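Side-chain contacts in phosphoglycerate oxidoreductase (Rhizobium etli, PDB 4HY3), which probably uses NAD(P)H to reduce hydroxypyruvate or glyoxylate, as a member of the D-isomer specific 2-hydroxyacid dehydrogenase family: residues Glu36-Asp41 against Ser321-Met326; Ser54-Val59 against Leu336-Leu341; Glu251-Met256 against Ala260-Leu265; Val271-Leu276 against Val291-Pro296. All coordinates share one frame; numbering follows the deposited sequence.

The four contacts fall into two pairs, one in each half of the elongated chain. Contacts 1 and 2, with centres about 18 Å apart, share helix 320-338, which carries the chain back to the sheet begun by strands 30-34 and 57-60; they touch through Leu-40 and Ile-58, and their segments alternate along the sequence. Contacts 3 and 4, with centres about 13 Å apart, follow one another within the NAD binding domain, where strand 261-264 leads on to helix 273-281. Both fall in the long span between the partners of contacts 1 and 2. Centres of contacts 2 and 3 lie about 47 Å apart, consistent with two lobes of which one is formed by both chain ends.

Contact 1: Glu36-Asp41 against Ser321-Met326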
loop_
_atom_site.group_PDB
_atom_site.type_symbol
_atom_site.label_atom_id
_atom_site.label_comp_id
_atom_site.label_asym_id
_atom_site.label_seq_id
_atom_site.Cartn_x
_atom_site.Cartn_y
_atom_site.Cartn_z
ATOM N N GLU A 36 2.188 -28.487 27.286
ATOM C CA GLU A 36 0.918 -28.532 28.026
ATOM C C GLU A 36 0.545 -27.187 28.606
ATOM O O GLU A 36 1.394 -26.516 29.161
ATOM C CB GLU A 36 1.134 -29.492 29.166
ATOM C CG GLU A 36 2.502 -30.160 29.060
ATOM C CD GLU A 36 2.537 -31.400 28.166
ATOM O OE1 GLU A 36 1.507 -31.735 27.559
ATOM O OE2 GLU A 36 3.611 -32.047 28.066
ATOM N N PRO A 37 -0.721 -26.761 28.493
ATOM C CA PRO A 37 -1.942 -27.350 27.941
ATOM C C PRO A 37 -1.977 -27.310 26.403
ATOM O O PRO A 37 -3.005 -27.557 25.825
ATOM C CB PRO A 37 -3.017 -26.387 28.474
ATOM C CG PRO A 37 -2.360 -25.047 28.368
ATOM C CD PRO A 37 -0.941 -25.330 28.849
ATOM N N ARG A 38 -0.884 -26.943 25.753
ATOM C CA ARG A 38 -0.805 -27.040 24.308
ATOM C C ARG A 38 -0.168 -28.386 24.019
ATOM O O ARG A 38 0.203 -29.084 24.980
ATOM C CB ARG A 38 0.064 -25.924 23.779
ATOM C CG ARG A 38 -0.500 -24.546 24.078
ATOM C CD ARG A 38 -1.391 -24.057 22.952
ATOM N NE ARG A 38 -2.611 -23.437 23.475
ATOM C CZ ARG A 38 -2.715 -22.191 23.947
ATOM N NH1 ARG A 38 -1.665 -21.375 23.997
ATOM N NH2 ARG A 38 -3.889 -21.767 24.372
ATOM N N SER A 39 -0.052 -28.772 22.746
ATOM C CA SER A 39 0.670 -29.996 22.403
ATOM C C SER A 39 1.323 -29.922 21.033
ATOM O O SER A 39 0.819 -29.263 20.129
ATOM C CB SER A 39 -0.278 -31.185 22.397
ATOM O OG SER A 39 -1.075 -31.168 21.208
ATOM N N LEU A 40 2.405 -30.677 20.857
ATOM C CA LEU A 40 2.989 -30.862 19.529
ATOM C C LEU A 40 1.980 -31.128 18.407
ATOM O O LEU A 40 2.022 -30.471 17.351
ATOM C CB LEU A 40 4.053 -31.952 19.568
ATOM C CG LEU A 40 5.175 -31.597 20.527
ATOM C CD1 LEU A 40 6.247 -32.673 20.513
ATOM C CD2 LEU A 40 5.745 -30.227 20.189
ATOM N N ASP A 41 1.072 -32.085 18.632
ATOM C CA ASP A 41 0.047 -32.428 17.628
ATOM C C ASP A 41 -0.742 -31.213 17.165
ATOM O O ASP A 41 -0.951 -31.071 15.977
ATOM C CB ASP A 41 -0.861 -33.527 18.129
ATOM C CG ASP A 41 -0.206 -34.883 18.045
ATOM O OD1 ASP A 41 0.049 -35.346 16.926
ATOM O OD2 ASP A 41 0.082 -35.503 19.081
ATOM N N SER A 321 -5.452 -22.865 12.249
ATOM C CA SER A 321 -4.342 -22.264 11.548
ATOM C C SER A 321 -3.538 -21.272 12.419
ATOM O O SER A 321 -2.362 -20.998 12.143
ATOM C CB SER A 321 -4.824 -21.600 10.273
ATOM O OG SER A 321 -5.557 -20.449 10.576
ATOM N N ALA A 322 -4.164 -20.748 13.473
ATOM C CA ALA A 322 -3.472 -19.872 14.397
ATOM C C ALA A 322 -2.493 -20.690 15.181
ATOM O O ALA A 322 -1.329 -20.295 15.366
ATOM C CB ALA A 322 -4.447 -19.202 15.335
ATOM N N PHE A 323 -2.967 -21.839 15.641
ATOM C CA PHE A 323 -2.130 -22.763 16.363
ATOM C C PHE A 323 -1.039 -23.362 15.503
ATOM O O PHE A 323 0.068 -23.514 15.965
ATOM C CB PHE A 323 -2.990 -23.851 16.941
ATOM C CG PHE A 323 -3.876 -23.378 18.037
ATOM C CD1 PHE A 323 -3.342 -22.940 19.242
ATOM C CD2 PHE A 323 -5.257 -23.402 17.889
ATOM C CE1 PHE A 323 -4.171 -22.517 20.275
ATOM C CE2 PHE A 323 -6.092 -22.975 18.926
ATOM C CZ PHE A 323 -5.544 -22.518 20.109
ATOM N N LYS A 324 -1.325 -23.674 14.245
ATOM C CA LYS A 324 -0.271 -24.220 13.383
ATOM C C LYS A 324 0.818 -23.201 13.145
ATOM O O LYS A 324 1.951 -23.562 12.836
ATOM C CB LYS A 324 -0.783 -24.704 12.029
ATOM C CG LYS A 324 -1.839 -25.782 12.073
ATOM C CD LYS A 324 -1.346 -26.978 12.857
ATOM C CE LYS A 324 -2.254 -28.157 12.639
ATOM N NZ LYS A 324 -2.449 -28.726 13.993
ATOM N N LYS A 325 0.477 -21.927 13.272
ATOM C CA LYS A 325 1.477 -20.882 13.087
ATOM C C LYS A 325 2.463 -20.872 14.256
ATOM O O LYS A 325 3.611 -20.501 14.104
ATOM C CB LYS A 325 0.830 -19.505 12.875
ATOM C CG LYS A 325 0.937 -18.953 11.464
ATOM C CD LYS A 325 0.795 -17.426 11.456
ATOM C CE LYS A 325 -0.681 -16.944 11.525
ATOM N NZ LYS A 325 -0.979 -15.714 12.342
HETATM N N MSE A 326 2.027 -21.292 15.430
HETATM C CA MSE A 326 2.925 -21.289 16.567
HETATM C C MSE A 326 4.083 -22.164 16.193
HETATM O O MSE A 326 5.214 -21.813 16.424
HETATM C CB MSE A 326 2.227 -21.820 17.818
HETATM C CG MSE A 326 1.076 -20.946 18.291
HETATM SE SE MSE A 326 0.856 -20.886 20.195
HETATM C CE MSE A 326 -0.413 -22.354 20.375
#
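Arg-38 reaches across to helix 320-338 and meets Phe-323 and Met-326, its side chain crossing each of them at about a right angle. With CG beside the backbone N (chi1 -62°) and bends at chi2 and chi3, the arginine lays its CD against CE of Met-326, a selenomethionine in this crystal, and brings its guanidinium to the aromatic ring. Phe-323 CE1 sits 3.6 Å above one face of the Arg-38 guanidinium, displaced toward the rim, and the two planes are inclined at 51°, so the groups meet at a tilt and do not stack flat. NE of Arg-38 comes closest, 3.7 Å from CE1 of Phe-323. Arginine suits the place because its methylene chain packs on apolar neighbours while NH1 continues to the carbonyl O of Val-103. With an alanine here both are gone, which would probably leave Phe-323 and Met-326 less covered and the Val-103 carbonyl without this donor. Lys-324, bent at chi2 and chi4, brings its NZ to Asp-41 O, a weak hydrogen bond of 3.4 Å. That amine also bonds Leu-42 O and pairs with Asp-320, so a positive charge faces the carbonyl end of the short helix 40-43, a placement likely to be favourable. The arrangement is consistent with the 2-hydroxyacid dehydrogenase fold, in which a C-terminal helix returns to pack on the N-terminal lobe.

Contact 2: Ser54-Val59 against Leu336-Leu341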
loop_
_atom_site.group_PDB
_atom_site.type_symbol
_atom_site.label_atom_id
_atom_site.label_comp_id
_atom_site.label_asym_id
_atom_site.label_seq_id
_atom_site.Cartn_x
_atom_site.Cartn_y
_atom_site.Cartn_z
ATOM N N SER A 54 13.219 -33.948 12.030
ATOM C CA SER A 54 14.258 -34.276 11.132
ATOM C C SER A 54 15.410 -33.518 11.647
ATOM O O SER A 54 16.519 -33.966 11.542
ATOM C CB SER A 54 13.933 -33.805 9.741
ATOM O OG SER A 54 15.039 -34.084 8.903
ATOM N N LYS A 55 15.152 -32.372 12.258
ATOM C CA LYS A 55 16.247 -31.512 12.657
ATOM C C LYS A 55 16.727 -31.635 14.082
ATOM O O LYS A 55 17.865 -31.357 14.337
ATOM C CB LYS A 55 15.899 -30.066 12.357
ATOM C CG LYS A 55 17.090 -29.144 12.436
ATOM C CD LYS A 55 16.794 -27.842 11.724
ATOM C CE LYS A 55 18.094 -27.239 11.220
ATOM N NZ LYS A 55 17.919 -25.765 11.187
ATOM N N TYR A 56 15.858 -32.012 15.018
ATOM C CA TYR A 56 16.180 -32.036 16.465
ATOM C C TYR A 56 15.819 -33.375 17.102
ATOM O O TYR A 56 14.971 -34.091 16.566
ATOM C CB TYR A 56 15.416 -30.915 17.199
ATOM C CG TYR A 56 15.620 -29.547 16.589
ATOM C CD1 TYR A 56 16.705 -28.747 16.946
ATOM C CD2 TYR A 56 14.739 -29.051 15.634
ATOM C CE1 TYR A 56 16.892 -27.486 16.369
ATOM C CE2 TYR A 56 14.921 -27.806 15.065
ATOM C CZ TYR A 56 15.995 -27.032 15.432
ATOM O OH TYR A 56 16.164 -25.822 14.836
ATOM N N GLU A 57 16.446 -33.711 18.229
ATOM C CA GLU A 57 15.900 -34.730 19.106
ATOM C C GLU A 57 14.906 -34.061 20.027
ATOM O O GLU A 57 15.290 -33.268 20.925
ATOM C CB GLU A 57 16.955 -35.321 20.001
ATOM C CG GLU A 57 18.306 -35.538 19.366
ATOM C CD GLU A 57 19.339 -36.013 20.377
ATOM O OE1 GLU A 57 20.558 -35.893 20.025
ATOM O OE2 GLU A 57 18.919 -36.491 21.492
ATOM N N ILE A 58 13.632 -34.376 19.822
ATOM C CA ILE A 58 12.590 -33.801 20.656
ATOM C C ILE A 58 12.058 -34.796 21.656
ATOM O O ILE A 58 11.248 -35.633 21.291
ATOM C CB ILE A 58 11.451 -33.257 19.802
ATOM C CG1 ILE A 58 11.911 -31.965 19.149
ATOM C CG2 ILE A 58 10.186 -33.030 20.624
ATOM C CD1 ILE A 58 12.085 -32.171 17.685
ATOM N N VAL A 59 12.530 -34.726 22.900
ATOM C CA VAL A 59 12.052 -35.623 23.968
ATOM C C VAL A 59 10.846 -35.029 24.681
ATOM O O VAL A 59 10.932 -33.959 25.318
ATOM C CB VAL A 59 13.170 -36.100 24.970
ATOM C CG1 VAL A 59 14.497 -35.426 24.728
ATOM C CG2 VAL A 59 12.762 -35.961 26.419
ATOM N N LEU A 336 17.399 -19.585 14.068
ATOM C CA LEU A 336 18.238 -18.438 14.395
ATOM C C LEU A 336 19.179 -18.710 15.564
ATOM O O LEU A 336 20.372 -18.394 15.491
ATOM C CB LEU A 336 17.425 -17.168 14.602
ATOM C CG LEU A 336 16.778 -16.597 13.318
ATOM C CD1 LEU A 336 15.497 -15.851 13.623
ATOM C CD2 LEU A 336 17.689 -15.731 12.446
HETATM N N MSE A 337 18.691 -19.323 16.628
HETATM C CA MSE A 337 19.537 -19.499 17.783
HETATM C C MSE A 337 20.514 -20.613 17.572
HETATM O O MSE A 337 21.618 -20.582 18.121
HETATM C CB MSE A 337 18.693 -19.757 18.987
HETATM C CG MSE A 337 17.729 -18.605 19.047
HETATM SE SE MSE A 337 17.006 -18.484 20.877
HETATM C CE MSE A 337 15.305 -19.349 20.358
ATOM N N ASP A 338 20.142 -21.614 16.779
ATOM C CA ASP A 338 21.141 -22.588 16.333
ATOM C C ASP A 338 22.328 -21.905 15.643
ATOM O O ASP A 338 23.463 -22.191 15.956
ATOM C CB ASP A 338 20.550 -23.593 15.358
ATOM C CG ASP A 338 19.595 -24.547 16.010
ATOM O OD1 ASP A 338 19.865 -24.970 17.175
ATOM O OD2 ASP A 338 18.580 -24.882 15.326
ATOM N N ARG A 339 22.043 -21.011 14.701
ATOM C CA ARG A 339 23.068 -20.266 13.980
ATOM C C ARG A 339 23.600 -19.088 14.801
ATOM O O ARG A 339 23.995 -18.077 14.232
ATOM C CB ARG A 339 22.522 -19.777 12.633
ATOM C CG ARG A 339 22.020 -20.888 11.705
ATOM C CD ARG A 339 21.610 -20.422 10.314
ATOM N NE ARG A 339 21.106 -19.047 10.351
ATOM C CZ ARG A 339 19.861 -18.702 10.088
ATOM N NH1 ARG A 339 18.991 -19.624 9.730
ATOM N NH2 ARG A 339 19.485 -17.444 10.178
ATOM N N GLY A 340 23.590 -19.215 16.130
ATOM C CA GLY A 340 24.100 -18.189 17.057
ATOM C C GLY A 340 23.317 -16.878 17.222
ATOM O O GLY A 340 23.707 -16.048 18.034
ATOM N N LEU A 341 22.229 -16.654 16.481
ATOM C CA LEU A 341 21.588 -15.330 16.500
ATOM C C LEU A 341 20.395 -15.212 17.479
ATOM O O LEU A 341 19.826 -16.226 17.936
ATOM C CB LEU A 341 21.180 -14.877 15.092
ATOM C CG LEU A 341 22.267 -15.005 14.004
ATOM C CD1 LEU A 341 21.634 -15.416 12.683
ATOM C CD2 LEU A 341 23.118 -13.770 13.809
#
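Tyr-56 and Asp-338 approach from opposite directions and are joined by a hydrogen bond, the phenol OH of Tyr-56 giving its proton to OD2 of Asp-338 at 2.6 Å. The oxygen is met nearly along its C-O axis, and the ring and carboxylate planes differ by only 28°, so the acid lies at the ring edge in an almost flat continuation of the phenol. Tyrosine suits the spot because its rigid ring spans the gap from the end of helix 46-55 and still delivers a donor at its far end. Charge makes up the second layer. Asp-338 OD1 is engaged by Arg-78 in a salt bridge and by the OH of Tyr-79, so each carboxylate oxygen has a partner, which probably keeps the acid ionised and fixes its rotation. Lys-55 NZ stands 4.3 Å from Asp-338 OD2, too far for a salt bridge, but it may still add to the attraction. Within 54-59, CG of Lys-55 lies over the rim of one face of the Tyr-56 ring. Directly after Asp-338 the backbone closes helix 320-338: Leu-341 N bonds Leu-336 O at 2.7 Å, Gly-340 N bonds Met-337 O, and Gly-340 takes positive phi, the signature of a Schellman motif.

Contact 3: Glu251-Met256 against Ala260-Leu265; sequences EAFSSM and AAFILL
Ala-260, which leads into strand 261-264, sets its CB 4.3 Å from CB of Met-256, a small side chain that lets the two backbones come near. The CB of Ala-261 points away, as expected for alternation along a strand, and the following residue faces the helix. Phe-262 contributes the largest single share of the contact. A chi1 of 173° carries its ring away from the backbone N and turns one face to Phe-253. CE1 of Phe-253 stands 3.7 Å above the centre of that Phe-262 face; with the planes at 75° and centroids 5.1 Å apart, this is a T-shaped pair. Met-256, a selenomethionine here, adds a Met-aromatic contact to the same ring: CE of Met-256 touches CD1 of Phe-262 at 3.7 Å, while SE lies 5.5 Å from the centroid in an oblique position. Leu-276 of helix 273-281 packs on both phenylalanines. A serine in place of Phe-262 would probably leave the edge of Phe-253 and the methyl of Met-256 without their aromatic partner and open a gap beneath the helix. Helix 250-254 follows strand 233-236 and precedes the parallel neighbour 261-264, the beta-alpha-beta crossover of the Rossmann-type NAD binding domain.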
loop_
_atom_site.group_PDB
_atom_site.type_symbol
_atom_site.label_atom_id
_atom_site.label_comp_id
_atom_site.label_asym_id
_atom_site.label_seq_id
_atom_site.Cartn_x
_atom_site.Cartn_y
_atom_site.Cartn_z
ATOM N N GLU A 251 -20.694 6.541 31.839
ATOM C CA GLU A 251 -20.353 7.915 31.495
ATOM C C GLU A 251 -19.505 7.949 30.217
ATOM O O GLU A 251 -19.691 8.802 29.343
ATOM C CB GLU A 251 -19.639 8.547 32.695
ATOM C CG GLU A 251 -19.564 10.058 32.690
ATOM C CD GLU A 251 -18.315 10.560 32.003
ATOM O OE1 GLU A 251 -17.210 10.330 32.547
ATOM O OE2 GLU A 251 -18.443 11.178 30.920
ATOM N N ALA A 252 -18.585 7.002 30.107
ATOM C CA ALA A 252 -17.830 6.817 28.876
ATOM C C ALA A 252 -18.730 6.549 27.657
ATOM O O ALA A 252 -18.478 7.068 26.574
ATOM C CB ALA A 252 -16.830 5.693 29.050
ATOM N N PHE A 253 -19.781 5.756 27.833
ATOM C CA PHE A 253 -20.628 5.396 26.697
ATOM C C PHE A 253 -21.444 6.534 26.086
ATOM O O PHE A 253 -21.393 6.755 24.884
ATOM C CB PHE A 253 -21.492 4.185 27.017
ATOM C CG PHE A 253 -20.714 2.904 27.041
ATOM C CD1 PHE A 253 -20.189 2.372 25.857
ATOM C CD2 PHE A 253 -20.475 2.241 28.237
ATOM C CE1 PHE A 253 -19.456 1.196 25.874
ATOM C CE2 PHE A 253 -19.740 1.067 28.257
ATOM C CZ PHE A 253 -19.232 0.546 27.075
ATOM N N SER A 254 -22.195 7.246 26.923
ATOM C CA SER A 254 -22.862 8.496 26.532
ATOM C C SER A 254 -21.915 9.490 25.828
ATOM O O SER A 254 -22.313 10.191 24.904
ATOM C CB SER A 254 -23.467 9.161 27.774
ATOM O OG SER A 254 -22.542 9.159 28.871
ATOM N N SER A 255 -20.661 9.543 26.264
ATOM C CA SER A 255 -19.675 10.435 25.669
ATOM C C SER A 255 -19.490 10.245 24.153
ATOM O O SER A 255 -18.779 11.021 23.509
ATOM C CB SER A 255 -18.341 10.247 26.396
ATOM O OG SER A 255 -17.238 10.439 25.526
HETATM N N MSE A 256 -20.121 9.211 23.599
HETATM C CA MSE A 256 -19.870 8.775 22.221
HETATM C C MSE A 256 -20.691 9.562 21.225
HETATM O O MSE A 256 -21.462 10.434 21.605
HETATM C CB MSE A 256 -20.130 7.251 22.117
HETATM C CG MSE A 256 -18.857 6.405 22.346
HETATM SE SE MSE A 256 -19.113 4.444 22.607
HETATM C CE MSE A 256 -17.585 4.066 23.795
ATOM N N ALA A 260 -23.112 4.972 17.210
ATOM C CA ALA A 260 -21.719 4.586 17.242
ATOM C C ALA A 260 -21.557 3.071 17.252
ATOM O O ALA A 260 -22.386 2.335 17.806
ATOM C CB ALA A 260 -21.015 5.220 18.430
ATOM N N ALA A 261 -20.489 2.607 16.621
ATOM C CA ALA A 261 -20.183 1.190 16.629
ATOM C C ALA A 261 -19.034 0.908 17.600
ATOM O O ALA A 261 -17.916 1.422 17.431
ATOM C CB ALA A 261 -19.855 0.695 15.224
ATOM N N PHE A 262 -19.338 0.088 18.605
ATOM C CA PHE A 262 -18.405 -0.263 19.674
ATOM C C PHE A 262 -18.116 -1.767 19.701
ATOM O O PHE A 262 -19.010 -2.588 19.949
ATOM C CB PHE A 262 -18.961 0.196 21.033
ATOM C CG PHE A 262 -18.163 -0.269 22.209
ATOM C CD1 PHE A 262 -17.164 0.536 22.744
ATOM C CD2 PHE A 262 -18.411 -1.512 22.786
ATOM C CE1 PHE A 262 -16.421 0.113 23.843
ATOM C CE2 PHE A 262 -17.677 -1.948 23.881
ATOM C CZ PHE A 262 -16.682 -1.132 24.418
ATOM N N ILE A 263 -16.852 -2.113 19.492
ATOM C CA ILE A 263 -16.490 -3.499 19.251
ATOM C C ILE A 263 -15.457 -4.022 20.252
ATOM O O ILE A 263 -14.309 -3.584 20.278
ATOM C CB ILE A 263 -16.040 -3.674 17.781
ATOM C CG1 ILE A 263 -17.142 -3.175 16.833
ATOM C CG2 ILE A 263 -15.709 -5.125 17.483
ATOM C CD1 ILE A 263 -16.636 -2.634 15.519
ATOM N N LEU A 264 -15.882 -4.966 21.078
ATOM C CA LEU A 264 -15.072 -5.451 22.197
ATOM C C LEU A 264 -14.351 -6.788 21.896
ATOM O O LEU A 264 -14.993 -7.851 21.790
ATOM C CB LEU A 264 -15.957 -5.595 23.430
ATOM C CG LEU A 264 -15.264 -6.013 24.709
ATOM C CD1 LEU A 264 -14.245 -4.955 25.109
ATOM C CD2 LEU A 264 -16.306 -6.241 25.801
ATOM N N LEU A 265 -13.023 -6.735 21.796
ATOM C CA LEU A 265 -12.263 -7.883 21.335
ATOM C C LEU A 265 -11.345 -8.476 22.379
ATOM O O LEU A 265 -10.914 -9.614 22.247
ATOM C CB LEU A 265 -11.461 -7.526 20.072
ATOM C CG LEU A 265 -12.323 -7.117 18.883
ATOM C CD1 LEU A 265 -11.533 -6.412 17.797
ATOM C CD2 LEU A 265 -13.093 -8.316 18.349
#

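Contact 4: Val271-Leu276 against Val291-Pro296; sequences VDFDAL and VYPEEP
A chi1 of -136° swings the ring of Phe-273 out from the first turn of helix 273-281 to Pro-293, while in Tyr-292 CG stands anti to the carbonyl carbon (chi1 -66°), placing CD1 of Tyr-292 against CZ of Phe-273. Phenylalanine suits the place because its flat apolar ring offers a face to Pro-293 and a rim to Tyr-292. CD of Pro-293 sits 3.4 Å above the ring plane and 3.8 Å from the Phe-273 centroid, a CH-pi contact to which the mildly polarised CH2 of proline is well suited. CD2 of Leu-276, in the same helix, lies near the rim of the opposite face. Phe-273 and Tyr-292 meet rim to rim, centroids 5.5 Å apart and planes at 38°. Val-291 O lies near the Phe-273 plane, 3.8 Å from CE1. Tyr-292 also meets the ring of Phe-156 of a second subunit, placing the loop at the subunit interface. Two backbone N-H groups are taken up within their own segments: Ala-275 N by OD2 of the N-cap Asp-272 at 2.7 Å, Tyr-292 N by Glu-295 OE2. With no hydrogen bond across, the contact probably rests mainly on dispersion and CH-pi attraction, which are less directional than hydrogen bonds.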
loop_
_atom_site.group_PDB
_atom_site.type_symbol
_atom_site.label_atom_id
_atom_site.label_comp_id
_atom_site.label_asym_id
_atom_site.label_seq_id
_atom_site.Cartn_x
_atom_site.Cartn_y
_atom_site.Cartn_z
ATOM N N VAL A 271 -14.727 -2.821 30.807
ATOM C CA VAL A 271 -15.981 -2.067 30.586
ATOM C C VAL A 271 -16.974 -2.440 31.653
ATOM O O VAL A 271 -16.863 -3.522 32.225
ATOM C CB VAL A 271 -16.682 -2.386 29.221
ATOM C CG1 VAL A 271 -15.808 -1.996 28.033
ATOM C CG2 VAL A 271 -17.186 -3.841 29.147
ATOM N N ASP A 272 -17.956 -1.573 31.901
ATOM C CA ASP A 272 -19.076 -1.987 32.723
ATOM C C ASP A 272 -20.145 -2.584 31.847
ATOM O O ASP A 272 -20.769 -1.885 31.054
ATOM C CB ASP A 272 -19.646 -0.876 33.598
ATOM C CG ASP A 272 -20.684 -1.414 34.569
ATOM O OD1 ASP A 272 -20.349 -1.573 35.765
ATOM O OD2 ASP A 272 -21.810 -1.744 34.122
ATOM N N PHE A 273 -20.366 -3.880 31.992
ATOM C CA PHE A 273 -21.210 -4.541 31.022
ATOM C C PHE A 273 -22.611 -3.956 30.997
ATOM O O PHE A 273 -23.110 -3.571 29.933
ATOM C CB PHE A 273 -21.217 -6.063 31.177
ATOM C CG PHE A 273 -21.095 -6.774 29.867
ATOM C CD1 PHE A 273 -19.850 -7.149 29.385
ATOM C CD2 PHE A 273 -22.214 -6.997 29.074
ATOM C CE1 PHE A 273 -19.727 -7.768 28.150
ATOM C CE2 PHE A 273 -22.103 -7.621 27.842
ATOM C CZ PHE A 273 -20.858 -8.002 27.379
ATOM N N ASP A 274 -23.223 -3.847 32.178
ATOM C CA ASP A 274 -24.589 -3.332 32.292
ATOM C C ASP A 274 -24.627 -1.858 31.898
ATOM O O ASP A 274 -25.640 -1.381 31.401
ATOM C CB ASP A 274 -25.172 -3.538 33.699
ATOM C CG ASP A 274 -24.532 -4.709 34.450
ATOM O OD1 ASP A 274 -25.196 -5.760 34.607
ATOM O OD2 ASP A 274 -23.362 -4.567 34.885
ATOM N N ALA A 275 -23.524 -1.141 32.107
ATOM C CA ALA A 275 -23.403 0.210 31.548
ATOM C C ALA A 275 -23.472 0.151 30.032
ATOM O O ALA A 275 -24.191 0.942 29.424
ATOM C CB ALA A 275 -22.124 0.897 32.001
ATOM N N LEU A 276 -22.751 -0.805 29.430
ATOM C CA LEU A 276 -22.778 -1.013 27.968
ATOM C C LEU A 276 -24.151 -1.456 27.428
ATOM O O LEU A 276 -24.676 -0.860 26.489
ATOM C CB LEU A 276 -21.665 -1.971 27.518
ATOM C CG LEU A 276 -21.784 -2.560 26.099
ATOM C CD1 LEU A 276 -21.319 -1.617 24.994
ATOM C CD2 LEU A 276 -21.082 -3.900 26.034
ATOM N N VAL A 291 -16.053 -11.164 24.082
ATOM C CA VAL A 291 -15.716 -11.541 25.441
ATOM C C VAL A 291 -16.809 -11.042 26.389
ATOM O O VAL A 291 -17.529 -10.097 26.072
ATOM C CB VAL A 291 -14.291 -11.058 25.803
ATOM C CG1 VAL A 291 -14.250 -9.536 25.883
ATOM C CG2 VAL A 291 -13.778 -11.717 27.090
ATOM N N TYR A 292 -16.967 -11.715 27.522
ATOM C CA TYR A 292 -18.100 -11.466 28.419
ATOM C C TYR A 292 -17.657 -11.535 29.874
ATOM O O TYR A 292 -16.643 -12.169 30.168
ATOM C CB TYR A 292 -19.228 -12.457 28.131
ATOM C CG TYR A 292 -19.794 -12.210 26.783
ATOM C CD1 TYR A 292 -20.822 -11.309 26.604
ATOM C CD2 TYR A 292 -19.260 -12.830 25.664
ATOM C CE1 TYR A 292 -21.326 -11.043 25.340
ATOM C CE2 TYR A 292 -19.749 -12.565 24.402
ATOM C CZ TYR A 292 -20.775 -11.667 24.255
ATOM O OH TYR A 292 -21.259 -11.409 23.015
ATOM N N PRO A 293 -18.408 -10.887 30.788
ATOM C CA PRO A 293 -17.966 -10.815 32.182
ATOM C C PRO A 293 -17.866 -12.187 32.826
ATOM O O PRO A 293 -17.105 -12.358 33.779
ATOM C CB PRO A 293 -19.053 -9.984 32.864
ATOM C CG PRO A 293 -20.269 -10.188 32.023
ATOM C CD PRO A 293 -19.776 -10.360 30.612
ATOM N N GLU A 294 -18.616 -13.155 32.302
ATOM C CA GLU A 294 -18.516 -14.544 32.753
ATOM C C GLU A 294 -18.652 -15.543 31.576
ATOM O O GLU A 294 -19.507 -15.372 30.690
ATOM C CB GLU A 294 -19.546 -14.811 33.843
ATOM C CG GLU A 294 -19.304 -16.089 34.619
ATOM C CD GLU A 294 -20.554 -16.559 35.340
ATOM O OE1 GLU A 294 -21.451 -15.720 35.599
ATOM O OE2 GLU A 294 -20.635 -17.770 35.644
ATOM N N GLU A 295 -17.799 -16.570 31.562
ATOM C CA GLU A 295 -17.724 -17.467 30.407
ATOM C C GLU A 295 -17.588 -18.904 30.808
ATOM O O GLU A 295 -16.539 -19.293 31.312
ATOM C CB GLU A 295 -16.565 -17.100 29.496
ATOM C CG GLU A 295 -16.711 -15.736 28.850
ATOM C CD GLU A 295 -15.409 -15.226 28.308
ATOM O OE1 GLU A 295 -14.370 -15.868 28.592
ATOM O OE2 GLU A 295 -15.428 -14.192 27.605
ATOM N N PRO A 296 -18.632 -19.709 30.523
ATOM C CA PRO A 296 -19.772 -19.241 29.715
ATOM C C PRO A 296 -20.784 -18.428 30.522
ATOM O O PRO A 296 -20.805 -18.502 31.745
ATOM C CB PRO A 296 -20.392 -20.538 29.196
ATOM C CG PRO A 296 -20.025 -21.577 30.215
ATOM C CD PRO A 296 -18.801 -21.107 30.965
#